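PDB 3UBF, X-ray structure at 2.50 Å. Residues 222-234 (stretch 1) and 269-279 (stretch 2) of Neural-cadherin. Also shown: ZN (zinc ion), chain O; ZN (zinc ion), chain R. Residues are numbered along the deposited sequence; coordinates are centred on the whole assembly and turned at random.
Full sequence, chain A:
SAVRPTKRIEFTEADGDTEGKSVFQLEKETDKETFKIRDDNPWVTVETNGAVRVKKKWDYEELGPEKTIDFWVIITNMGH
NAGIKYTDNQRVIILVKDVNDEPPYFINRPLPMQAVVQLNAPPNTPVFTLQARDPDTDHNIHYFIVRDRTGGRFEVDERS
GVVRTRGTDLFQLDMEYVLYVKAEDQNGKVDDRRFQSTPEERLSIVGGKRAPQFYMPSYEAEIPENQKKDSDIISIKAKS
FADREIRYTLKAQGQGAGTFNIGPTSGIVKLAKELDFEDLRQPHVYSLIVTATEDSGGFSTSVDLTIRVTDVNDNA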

# COMPACT_ATOMS: atom_id res chain seq x y z
N GLU A 222 -11.19 -20.78 -7.52
CA GLU A 222 -11.03 -22.17 -7.13
C GLU A 222 -12.30 -22.62 -6.44
O GLU A 222 -12.65 -22.12 -5.38
CB GLU A 222 -9.82 -22.34 -6.21
CG GLU A 222 -9.77 -23.73 -5.55
CD GLU A 222 -8.42 -24.05 -4.93
OE1 GLU A 222 -7.41 -24.11 -5.68
OE2 GLU A 222 -8.37 -24.27 -3.70
N ILE A 223 -13.00 -23.58 -7.03
CA ILE A 223 -14.28 -24.00 -6.51
C ILE A 223 -14.39 -25.51 -6.30
O ILE A 223 -13.85 -26.29 -7.09
CB ILE A 223 -15.45 -23.48 -7.37
CG1 ILE A 223 -15.32 -23.94 -8.83
CG2 ILE A 223 -15.52 -21.94 -7.26
CD1 ILE A 223 -16.59 -23.84 -9.63
N PRO A 224 -15.04 -25.92 -5.20
CA PRO A 224 -15.26 -27.33 -4.98
C PRO A 224 -16.22 -27.92 -6.01
O PRO A 224 -17.04 -27.20 -6.60
CB PRO A 224 -15.87 -27.40 -3.57
CG PRO A 224 -16.33 -26.05 -3.28
CD PRO A 224 -15.44 -25.12 -4.03
N GLU A 225 -16.08 -29.22 -6.20
CA GLU A 225 -16.90 -30.02 -7.08
C GLU A 225 -18.39 -29.85 -6.80
O GLU A 225 -19.21 -29.93 -7.72
CB GLU A 225 -16.50 -31.48 -6.88
CG GLU A 225 -17.11 -32.47 -7.82
CD GLU A 225 -16.95 -33.88 -7.32
OE1 GLU A 225 -16.77 -34.04 -6.10
OE2 GLU A 225 -16.99 -34.83 -8.13
N ASN A 226 -18.73 -29.62 -5.53
CA ASN A 226 -20.13 -29.56 -5.11
C ASN A 226 -20.71 -28.15 -5.05
O ASN A 226 -21.77 -27.94 -4.45
CB ASN A 226 -20.33 -30.31 -3.79
CG ASN A 226 -19.87 -29.51 -2.56
OD1 ASN A 226 -18.98 -28.65 -2.63
ND2 ASN A 226 -20.48 -29.80 -1.42
N GLN A 227 -20.02 -27.18 -5.66
CA GLN A 227 -20.54 -25.82 -5.82
C GLN A 227 -21.99 -25.88 -6.32
O GLN A 227 -22.29 -26.62 -7.27
CB GLN A 227 -19.66 -25.03 -6.79
CG GLN A 227 -19.96 -23.53 -6.90
CD GLN A 227 -19.41 -22.70 -5.75
OE1 GLN A 227 -18.36 -23.01 -5.18
NE2 GLN A 227 -20.12 -21.62 -5.42
N LYS A 228 -22.90 -25.15 -5.66
CA LYS A 228 -24.32 -25.23 -5.99
C LYS A 228 -24.59 -24.56 -7.34
O LYS A 228 -24.05 -23.50 -7.63
CB LYS A 228 -25.19 -24.62 -4.88
N LYS A 229 -25.41 -25.22 -8.17
CA LYS A 229 -25.81 -24.68 -9.47
C LYS A 229 -26.35 -23.26 -9.31
O LYS A 229 -27.13 -22.97 -8.40
CB LYS A 229 -26.85 -25.59 -10.14
CG LYS A 229 -27.17 -25.23 -11.60
CD LYS A 229 -28.41 -25.97 -12.12
CE LYS A 229 -29.08 -25.18 -13.26
NZ LYS A 229 -30.37 -25.78 -13.74
N ASP A 230 -25.89 -22.37 -10.19
CA ASP A 230 -26.36 -20.98 -10.23
C ASP A 230 -25.91 -20.14 -9.02
O ASP A 230 -26.43 -19.05 -8.77
CB ASP A 230 -27.88 -20.92 -10.43
CG ASP A 230 -28.32 -21.57 -11.74
OD1 ASP A 230 -27.57 -21.50 -12.75
OD2 ASP A 230 -29.42 -22.15 -11.77
N SER A 231 -24.92 -20.66 -8.28
CA SER A 231 -24.25 -19.89 -7.25
C SER A 231 -23.13 -19.04 -7.85
O SER A 231 -22.56 -19.38 -8.89
CB SER A 231 -23.66 -20.82 -6.18
OG SER A 231 -22.54 -21.52 -6.70
N ASP A 232 -22.83 -17.93 -7.18
CA ASP A 232 -21.79 -16.99 -7.59
C ASP A 232 -20.43 -17.60 -7.36
O ASP A 232 -20.17 -18.17 -6.29
CB ASP A 232 -21.89 -15.68 -6.80
CG ASP A 232 -23.24 -14.99 -6.96
OD1 ASP A 232 -23.96 -15.25 -7.95
OD2 ASP A 232 -23.58 -14.16 -6.08
N ILE A 233 -19.56 -17.48 -8.35
CA ILE A 233 -18.24 -18.06 -8.32
C ILE A 233 -17.18 -16.96 -8.19
O ILE A 233 -16.25 -17.06 -7.39
CB ILE A 233 -18.01 -18.90 -9.60
CG1 ILE A 233 -18.74 -20.23 -9.46
CG2 ILE A 233 -16.52 -19.14 -9.91
CD1 ILE A 233 -18.85 -20.96 -10.75
N ILE A 234 -17.34 -15.91 -9.00
CA ILE A 234 -16.41 -14.80 -8.99
C ILE A 234 -17.10 -13.58 -9.57
O ILE A 234 -17.97 -13.71 -10.45
CB ILE A 234 -15.07 -15.15 -9.73
CG1 ILE A 234 -14.05 -14.02 -9.61
CG2 ILE A 234 -15.34 -15.57 -11.17
CD1 ILE A 234 -12.61 -14.46 -9.80
N VAL A 269 -19.98 -14.13 -12.33
CA VAL A 269 -19.88 -15.44 -12.96
C VAL A 269 -20.58 -16.48 -12.08
O VAL A 269 -20.23 -16.67 -10.92
CB VAL A 269 -18.40 -15.84 -13.19
CG1 VAL A 269 -18.29 -17.19 -13.90
CG2 VAL A 269 -17.69 -14.77 -13.98
N LYS A 270 -21.59 -17.14 -12.64
CA LYS A 270 -22.25 -18.23 -11.93
C LYS A 270 -21.92 -19.59 -12.55
O LYS A 270 -21.45 -19.66 -13.69
CB LYS A 270 -23.76 -18.02 -11.87
CG LYS A 270 -24.16 -16.90 -10.94
CD LYS A 270 -25.65 -16.65 -10.96
CE LYS A 270 -25.98 -15.30 -10.34
NZ LYS A 270 -27.43 -15.18 -10.02
N LEU A 271 -22.16 -20.64 -11.79
CA LEU A 271 -22.07 -22.00 -12.28
C LEU A 271 -23.37 -22.37 -12.99
O LEU A 271 -24.45 -22.28 -12.40
CB LEU A 271 -21.82 -22.96 -11.12
CG LEU A 271 -21.60 -24.45 -11.44
CD1 LEU A 271 -20.52 -24.65 -12.49
CD2 LEU A 271 -21.27 -25.21 -10.18
N ALA A 272 -23.27 -22.78 -14.25
CA ALA A 272 -24.46 -23.15 -15.04
C ALA A 272 -24.78 -24.65 -15.00
O ALA A 272 -25.93 -25.04 -15.24
CB ALA A 272 -24.31 -22.68 -16.47
N LYS A 273 -23.78 -25.48 -14.72
CA LYS A 273 -23.92 -26.94 -14.75
C LYS A 273 -23.42 -27.58 -13.46
O LYS A 273 -22.61 -26.99 -12.76
CB LYS A 273 -23.14 -27.52 -15.93
CG LYS A 273 -23.72 -27.20 -17.30
CD LYS A 273 -22.77 -27.61 -18.42
CE LYS A 273 -23.44 -27.42 -19.79
NZ LYS A 273 -22.57 -27.85 -20.92
N GLU A 274 -23.89 -28.79 -13.16
CA GLU A 274 -23.32 -29.59 -12.08
C GLU A 274 -21.92 -30.05 -12.46
O GLU A 274 -21.61 -30.21 -13.64
CB GLU A 274 -24.20 -30.81 -11.75
N LEU A 275 -21.06 -30.25 -11.46
CA LEU A 275 -19.68 -30.62 -11.70
C LEU A 275 -19.33 -32.00 -11.17
O LEU A 275 -19.76 -32.40 -10.08
CB LEU A 275 -18.74 -29.58 -11.08
CG LEU A 275 -18.75 -28.16 -11.64
CD1 LEU A 275 -18.06 -27.23 -10.66
CD2 LEU A 275 -18.11 -28.08 -13.03
N ASP A 276 -18.54 -32.74 -11.96
CA ASP A 276 -18.00 -34.02 -11.52
C ASP A 276 -16.47 -34.00 -11.68
O ASP A 276 -15.95 -33.80 -12.78
CB ASP A 276 -18.63 -35.18 -12.30
CG ASP A 276 -18.56 -36.51 -11.56
OD1 ASP A 276 -17.78 -36.62 -10.59
OD2 ASP A 276 -19.30 -37.44 -11.95
N PHE A 277 -15.77 -34.17 -10.56
CA PHE A 277 -14.30 -34.17 -10.55
C PHE A 277 -13.76 -35.48 -11.09
O PHE A 277 -12.71 -35.50 -11.74
CB PHE A 277 -13.77 -33.91 -9.14
CG PHE A 277 -12.29 -33.71 -9.07
CD1 PHE A 277 -11.73 -32.45 -9.31
CD2 PHE A 277 -11.44 -34.76 -8.74
CE1 PHE A 277 -10.36 -32.25 -9.24
CE2 PHE A 277 -10.06 -34.56 -8.66
CZ PHE A 277 -9.52 -33.30 -8.91
N GLU A 278 -14.48 -36.56 -10.82
CA GLU A 278 -14.12 -37.89 -11.28
C GLU A 278 -14.59 -38.15 -12.71
O GLU A 278 -14.27 -39.19 -13.30
CB GLU A 278 -14.67 -38.96 -10.33
CG GLU A 278 -13.90 -39.10 -9.01
CD GLU A 278 -14.53 -38.33 -7.84
OE1 GLU A 278 -15.02 -39.00 -6.90
OE2 GLU A 278 -14.54 -37.08 -7.85
N ASP A 279 -15.37 -37.22 -13.27
CA ASP A 279 -15.75 -37.31 -14.69
C ASP A 279 -14.71 -36.58 -15.53
O ASP A 279 -14.73 -35.35 -15.64
CB ASP A 279 -17.17 -36.76 -14.93
CG ASP A 279 -17.54 -36.69 -16.42
OD1 ASP A 279 -16.85 -37.31 -17.25
OD2 ASP A 279 -18.53 -36.00 -16.75
ZN ZN O . -16.08 -36.20 -6.26
ZN ZN R . -25.79 -13.46 -6.59
O HOH W 1 -21.61 -28.91 -9.07
O HOH W 2 -18.10 -36.53 -7.40

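Two segments far apart in sequence are often joined by backbone pairing at one end and a side-chain anchor at the other, and this fragment of neural-cadherin shows how rotamers serve both. Where strands 232-234 and 269-271 run antiparallel, Ile-233 N donates to Val-269 O (2.8 Å) and Val-269 N to Ile-234 O (2.8 Å). A beta bulge follows from a register shift between Asp-232 and Ile-234. The ladder extends into the type II turn, with Leu-271 N to Ser-231 O at 3.2 Å and Asp-230 N to Leu-271 O at 2.6 Å.

The bulge residue, Ile-233, points toward the other stretch; its m, t conformation sets CD1 3.6 Å from Leu-271 CB. Leu-271 (t, p) is buried, its CD2 lying 3.4 Å from Gln-227 O and 3.8 Å from Gln-227 CB. Gln-227 itself starts toward the partner, but chi2 near 78° turns its amide back, so that NE2 donates to Ser-231 OG (2.7 Å). Ser-231, in the p rotamer, passes its own proton to Lys-228 O (2.7 Å), bracing the turn.

At the far end Glu-225 is extended (t, t), which carries a carboxylate from a sideways CB across to stretch 2. There OE2 accepts from Phe-277 N at 2.8 Å, almost linearly. The same group chelates a zinc ion through OE1 (2.3 Å) and OE2 (2.5 Å), and Glu-278 OE2 binds that ion at 2.4 Å. The shared metal explains how Glu-225 OE2 and Glu-278 OE2 can lie 3.3 Å apart: glutamate supplies both reach and charge.

Between these ends, Leu-275 CD1 packs 3.8 Å from Ile-223 CD1, while water 1 bridges the backbones, donating to Glu-225 O (2.9 Å) and Gln-227 O (3.0 Å) and accepting from Leu-275 N (2.8 Å).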